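Local coordinates for protein alcohol oxidase (PDB 6F74) that binds FAD and, as a flavoprotein of the vanillyl-alcohol oxidase type, probably oxidises alcohol-like substrates with molecular oxygen as electron acceptor, at residues L316-R321 with L403-T408; G353-S358 with S466-L471. All blocks are in the same frame, centred on the assembly; numbering follows the deposited sequence.

Overall arrangement
Both contacts belong to one antiparallel sheet of seven strands, whose order is 403-412, 311-320, 370-378, 349-356, 467-472, 498-503 and 435-440, probably that of the substrate (cap) domain of VAO-type oxidases. Interaction 1 joins the outermost strand 403-412 to its neighbour, and interaction 2 joins two strands nearer the middle, with strand 370-378 lying between the two pairs. Their centres are about 15 Å apart and their nearest atoms about 7 Å. Along the chain the segments alternate, 316-321, 353-358, 403-408, 466-471, so the sheet interleaves distant parts of the sequence. Helix 328-346 touches side chains of both contacts. Interaction 2 lies nearer the flavin, interaction 1 at the sheet's outer edge.

Interaction 1. Residues L316-R321 with L403-T408; sequences LAIAPR and LVITST
L316 and I405 lie side by side on the helix-covered face of an antiparallel strand pair, in which strand 403-412 forms the outer edge of a seven-stranded sheet. CD1 of L316 is 3.9 Å from CG2 of I405. Next along, I318 crosses L403 obliquely, its CG2 lying 3.7 Å from L403 CD1. This is the tightly packed half of the contact: the L316 side chain is buried among helix 382-396, L337 of helix 328-346 and Y371 and H373 of strand 370-378. I318 and L403 also meet helix 328-346, through L330 for the isoleucine and D329 and A333 for the leucine.

Between the strands, two pairs of reciprocal backbone hydrogen bonds link A317 with T406 and A319 with V404. The A319 N to V404 O bond measures 2.9 Å. In the intervening non-hydrogen-bonded pair I318 and I405, a CA-H...O contact runs from I318 CA to V404 O, while I405 CA makes another with A317 O.

The other face is looser. It carries the small A317 and A319 beside T406 and V404, the latter two exposed to solvent, although V364 touches both alanines. OG1 of T406, set between the backbone N and carbonyl carbon (chi1 51°), approaches A317 CB to 3.4 Å. At the end of the pair R321, also exposed, reaches back across V404 at about a right angle, its chain extended from CG to NE. Its NH2 is hydrogen-bonded to the carbonyl oxygen of E400, which helps to fix the guanidinium. One face of that group receives V404 CG2, offset toward the rim and 3.8 Å from R321 NH1.

Interaction 2. Residues G353-S358 with S466-L471; sequences GFWFRS and SSNVVL
Two neighbouring antiparallel strands in the interior of the seven-stranded sheet, 349-356 and 467-472, meet here, and their central side-chain contact is a stack of the W355 indole on the N468 amide. The two planes are only 11° apart. CB of N468 lies over one face of the indole, 3.3 Å from W355 CE2, in a CH-pi contact with the five-membered ring; farther out, N468 CG is 3.5 Å from W355 CZ2. The amide is gripped at both ends, OD1 by the hydroxyl of S502 and ND2 by the carbonyl oxygen of V458, which would restrain its rotation. L331 and I334 of helix 328-346 also touch the indole, so an alanine at W355 would probably open a gap between that helix and the sheet and leave the N468 amide without its stacking partner.

On the opposite face of the sheet F354 and V469 run side by side, F354 CD2 being 4.1 Å from V469 CG2. The F354 side chain is about 9 Å from the bound FAD, placing this face nearer the cofactor without direct contact.

The backbone pairing changes along the strands. G353 and V470 exchange two nearly straight hydrogen bonds, whereas W355 N reaches N468 O over 3.2 Å. Beyond that the strands separate and water enters: one molecule donates to W355 O at 2.7 Å and to N468 O at 2.8 Å, bridging the two carbonyls, and lies over one face of the F356 ring, offset toward its rim.

Interaction 1. Residues L316-R321 with L403-T408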
loop_
_atom_site.group_PDB
_atom_site.type_symbol
_atom_site.label_atom_id
_atom_site.label_comp_id
_atom_site.label_asym_id
_atom_site.label_seq_id
_atom_site.Cartn_x
_atom_site.Cartn_y
_atom_site.Cartn_z
ATOM N N LEU A 316 19.589 -2.471 -14.398
ATOM C CA LEU A 316 19.436 -2.473 -15.857
ATOM C C LEU A 316 18.838 -1.161 -16.286
ATOM O O LEU A 316 17.917 -0.699 -15.658
ATOM C CB LEU A 316 18.501 -3.604 -16.324
ATOM C CG LEU A 316 18.197 -3.708 -17.843
ATOM C CD1 LEU A 316 19.423 -4.162 -18.629
ATOM C CD2 LEU A 316 17.050 -4.673 -18.079
ATOM N N ALA A 317 19.325 -0.597 -17.375
ATOM C CA ALA A 317 18.753 0.605 -17.930
ATOM C C ALA A 317 18.766 0.531 -19.446
ATOM O O ALA A 317 19.748 0.088 -20.051
ATOM C CB ALA A 317 19.507 1.832 -17.453
ATOM N N ILE A 318 17.666 0.966 -20.031
ATOM C CA ILE A 318 17.412 0.855 -21.464
ATOM C C ILE A 318 16.889 2.199 -21.940
ATOM O O ILE A 318 15.912 2.701 -21.379
ATOM C CB ILE A 318 16.311 -0.187 -21.785
ATOM C CG1 ILE A 318 16.594 -1.522 -21.103
ATOM C CG2 ILE A 318 16.147 -0.325 -23.285
ATOM C CD1 ILE A 318 15.495 -2.541 -21.214
ATOM N N ALA A 319 17.494 2.731 -22.990
ATOM C CA ALA A 319 17.032 3.961 -23.592
ATOM C C ALA A 319 17.101 3.882 -25.098
ATOM O O ALA A 319 17.963 3.171 -25.616
ATOM C CB ALA A 319 17.905 5.123 -23.137
ATOM N N PRO A 320 16.232 4.649 -25.803
ATOM C CA PRO A 320 16.280 4.738 -27.245
ATOM C C PRO A 320 17.551 5.363 -27.737
ATOM O O PRO A 320 18.036 6.297 -27.128
ATOM C CB PRO A 320 15.104 5.661 -27.607
ATOM C CG PRO A 320 14.719 6.356 -26.391
ATOM C CD PRO A 320 15.111 5.427 -25.255
ATOM N N ARG A 321 18.106 4.827 -28.805
ATOM C CA ARG A 321 19.106 5.563 -29.572
ATOM C C ARG A 321 18.426 6.673 -30.314
ATOM O O ARG A 321 19.014 7.705 -30.519
ATOM C CB ARG A 321 19.834 4.661 -30.581
ATOM C CG ARG A 321 20.712 3.631 -29.915
ATOM C CD ARG A 321 21.704 3.032 -30.898
ATOM N NE ARG A 321 22.304 1.883 -30.230
ATOM C CZ ARG A 321 23.412 1.893 -29.484
ATOM N NH1 ARG A 321 24.127 3.013 -29.310
ATOM N NH2 ARG A 321 23.828 0.763 -28.915
ATOM N N LEU A 403 18.831 0.271 -29.235
ATOM C CA LEU A 403 18.756 0.857 -27.901
ATOM C C LEU A 403 20.111 0.880 -27.213
ATOM O O LEU A 403 20.967 0.045 -27.493
ATOM C CB LEU A 403 17.785 0.061 -27.043
ATOM C CG LEU A 403 16.390 -0.193 -27.619
ATOM C CD1 LEU A 403 15.578 -1.136 -26.800
ATOM C CD2 LEU A 403 15.601 1.108 -27.740
ATOM N N VAL A 404 20.310 1.860 -26.331
ATOM C CA VAL A 404 21.455 1.882 -25.419
ATOM C C VAL A 404 21.078 1.139 -24.138
ATOM O O VAL A 404 20.121 1.512 -23.456
ATOM C CB VAL A 404 21.865 3.318 -25.068
ATOM C CG1 VAL A 404 23.089 3.321 -24.144
ATOM C CG2 VAL A 404 22.120 4.141 -26.347
ATOM N N ILE A 405 21.818 0.096 -23.807
ATOM C CA ILE A 405 21.491 -0.806 -22.704
ATOM C C ILE A 405 22.694 -0.940 -21.774
ATOM O O ILE A 405 23.776 -1.239 -22.229
ATOM C CB ILE A 405 21.106 -2.207 -23.222
ATOM C CG1 ILE A 405 19.785 -2.136 -23.979
ATOM C CG2 ILE A 405 20.960 -3.212 -22.074
ATOM C CD1 ILE A 405 19.486 -3.353 -24.827
ATOM N N THR A 406 22.477 -0.745 -20.483
ATOM C CA THR A 406 23.526 -0.844 -19.496
ATOM C C THR A 406 23.072 -1.804 -18.432
ATOM O O THR A 406 21.886 -1.878 -18.099
ATOM C CB THR A 406 23.881 0.505 -18.840
ATOM O OG1 THR A 406 22.702 1.139 -18.361
ATOM C CG2 THR A 406 24.559 1.411 -19.831
ATOM N N SER A 407 24.036 -2.524 -17.886
ATOM C CA SER A 407 23.749 -3.666 -17.051
ATOM C C SER A 407 24.881 -3.817 -16.086
ATOM O O SER A 407 26.001 -4.049 -16.519
ATOM C CB SER A 407 23.645 -4.924 -17.934
ATOM O OG SER A 407 23.336 -6.040 -17.156
ATOM N N THR A 408 24.616 -3.679 -14.794
ATOM C CA THR A 408 25.652 -3.847 -13.785
ATOM C C THR A 408 25.154 -4.664 -12.614
ATOM O O THR A 408 23.953 -4.765 -12.378
ATOM C CB THR A 408 26.150 -2.487 -13.278
ATOM O OG1 THR A 408 25.081 -1.788 -12.612
ATOM C CG2 THR A 408 26.672 -1.647 -14.422
#

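Interaction 2. Residues G353-S358 with S466-L471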
loop_
_atom_site.group_PDB
_atom_site.type_symbol
_atom_site.label_atom_id
_atom_site.label_comp_id
_atom_site.label_asym_id
_atom_site.label_seq_id
_atom_site.Cartn_x
_atom_site.Cartn_y
_atom_site.Cartn_z
ATOM N N GLY A 353 10.865 -2.611 -11.424
ATOM C CA GLY A 353 11.202 -1.952 -12.686
ATOM C C GLY A 353 10.253 -0.815 -12.974
ATOM O O GLY A 353 9.082 -0.862 -12.572
ATOM N N PHE A 354 10.776 0.194 -13.675
ATOM C CA PHE A 354 10.117 1.477 -13.861
ATOM C C PHE A 354 10.349 1.909 -15.291
ATOM O O PHE A 354 11.461 1.801 -15.764
ATOM C CB PHE A 354 10.746 2.545 -12.940
ATOM C CG PHE A 354 10.607 2.248 -11.479
ATOM C CD1 PHE A 354 11.518 1.403 -10.834
ATOM C CD2 PHE A 354 9.571 2.792 -10.736
ATOM C CE1 PHE A 354 11.392 1.114 -9.470
ATOM C CE2 PHE A 354 9.452 2.506 -9.370
ATOM C CZ PHE A 354 10.366 1.666 -8.736
ATOM N N TRP A 355 9.338 2.439 -15.958
ATOM C CA TRP A 355 9.523 2.849 -17.336
ATOM C C TRP A 355 8.521 3.903 -17.773
ATOM O O TRP A 355 7.431 4.041 -17.183
ATOM C CB TRP A 355 9.507 1.636 -18.289
ATOM C CG TRP A 355 8.188 0.854 -18.405
ATOM C CD1 TRP A 355 7.814 -0.208 -17.671
ATOM C CD2 TRP A 355 7.134 1.067 -19.365
ATOM N NE1 TRP A 355 6.569 -0.666 -18.068
ATOM C CE2 TRP A 355 6.141 0.096 -19.122
ATOM C CE3 TRP A 355 6.936 1.992 -20.396
ATOM C CZ2 TRP A 355 4.955 0.038 -19.853
ATOM C CZ3 TRP A 355 5.751 1.930 -21.131
ATOM C CH2 TRP A 355 4.780 0.961 -20.858
ATOM N N PHE A 356 8.909 4.610 -18.823
ATOM C CA PHE A 356 8.185 5.766 -19.324
ATOM C C PHE A 356 8.326 5.780 -20.821
ATOM O O PHE A 356 9.449 5.692 -21.344
ATOM C CB PHE A 356 8.770 7.093 -18.783
ATOM C CG PHE A 356 8.485 7.332 -17.346
ATOM C CD1 PHE A 356 7.303 7.948 -16.962
ATOM C CD2 PHE A 356 9.398 6.924 -16.364
ATOM C CE1 PHE A 356 7.019 8.136 -15.612
ATOM C CE2 PHE A 356 9.104 7.119 -15.026
ATOM C CZ PHE A 356 7.924 7.730 -14.647
ATOM N N ARG A 357 7.212 5.918 -21.505
ATOM C CA ARG A 357 7.229 6.220 -22.942
ATOM C C ARG A 357 7.754 7.613 -23.211
ATOM O O ARG A 357 8.458 7.853 -24.168
ATOM C CB ARG A 357 5.835 6.131 -23.535
ATOM C CG ARG A 357 5.942 6.003 -25.055
ATOM C CD ARG A 357 4.959 6.831 -25.862
ATOM N NE ARG A 357 3.684 6.162 -25.969
ATOM C CZ ARG A 357 3.307 5.360 -26.960
ATOM N NH1 ARG A 357 4.068 5.112 -28.015
ATOM N NH2 ARG A 357 2.085 4.812 -26.856
ATOM N N SER A 358 7.377 8.534 -22.348
ATOM C CA SER A 358 7.897 9.909 -22.400
ATOM C C SER A 358 7.917 10.428 -20.986
ATOM O O SER A 358 7.037 10.082 -20.191
ATOM C CB SER A 358 6.959 10.781 -23.244
ATOM O OG SER A 358 5.749 10.956 -22.532
ATOM N N SER A 466 2.668 8.909 -17.929
ATOM C CA SER A 466 2.100 7.710 -17.394
ATOM C C SER A 466 3.231 6.983 -16.650
ATOM O O SER A 466 4.287 6.663 -17.231
ATOM C CB SER A 466 1.489 6.862 -18.515
ATOM O OG SER A 466 0.335 7.499 -19.063
ATOM N N SER A 467 3.008 6.730 -15.365
ATOM C CA SER A 467 3.909 5.881 -14.602
ATOM C C SER A 467 3.535 4.418 -14.867
ATOM O O SER A 467 2.350 4.036 -14.742
ATOM C CB SER A 467 3.733 6.139 -13.131
ATOM O OG SER A 467 2.382 5.785 -12.800
ATOM N N ASN A 468 4.529 3.633 -15.257
ATOM C CA ASN A 468 4.365 2.197 -15.355
ATOM C C ASN A 468 5.417 1.529 -14.471
ATOM O O ASN A 468 6.586 1.945 -14.455
ATOM C CB ASN A 468 4.473 1.776 -16.798
ATOM C CG ASN A 468 3.215 2.113 -17.566
ATOM O OD1 ASN A 468 2.185 1.446 -17.367
ATOM N ND2 ASN A 468 3.273 3.159 -18.424
ATOM N N VAL A 469 4.989 0.539 -13.702
ATOM C CA VAL A 469 5.852 -0.087 -12.718
ATOM C C VAL A 469 5.617 -1.587 -12.773
ATOM O O VAL A 469 4.442 -2.060 -12.855
ATOM C CB VAL A 469 5.569 0.419 -11.288
ATOM C CG1 VAL A 469 6.529 -0.209 -10.257
ATOM C CG2 VAL A 469 5.633 1.948 -11.224
ATOM N N VAL A 470 6.733 -2.323 -12.732
ATOM C CA VAL A 470 6.750 -3.774 -12.605
ATOM C C VAL A 470 7.146 -4.177 -11.180
ATOM O O VAL A 470 8.200 -3.773 -10.725
ATOM C CB VAL A 470 7.757 -4.395 -13.578
ATOM C CG1 VAL A 470 7.870 -5.888 -13.353
ATOM C CG2 VAL A 470 7.274 -4.190 -14.996
ATOM N N LEU A 471 6.302 -4.972 -10.504
ATOM C CA LEU A 471 6.581 -5.460 -9.143
ATOM C C LEU A 471 6.890 -6.941 -9.224
ATOM O O LEU A 471 5.991 -7.786 -9.210
ATOM C CB LEU A 471 5.378 -5.220 -8.236
ATOM C CG LEU A 471 4.875 -3.785 -8.076
ATOM C CD1 LEU A 471 4.171 -3.350 -9.332
ATOM C CD2 LEU A 471 3.919 -3.739 -6.892
HETATM O O HOH W 1 7.275 4.694 -14.564
HETATM O O HOH W 2 4.780 6.023 -20.632
HETATM O O HOH W 3 4.601 8.876 -20.164
#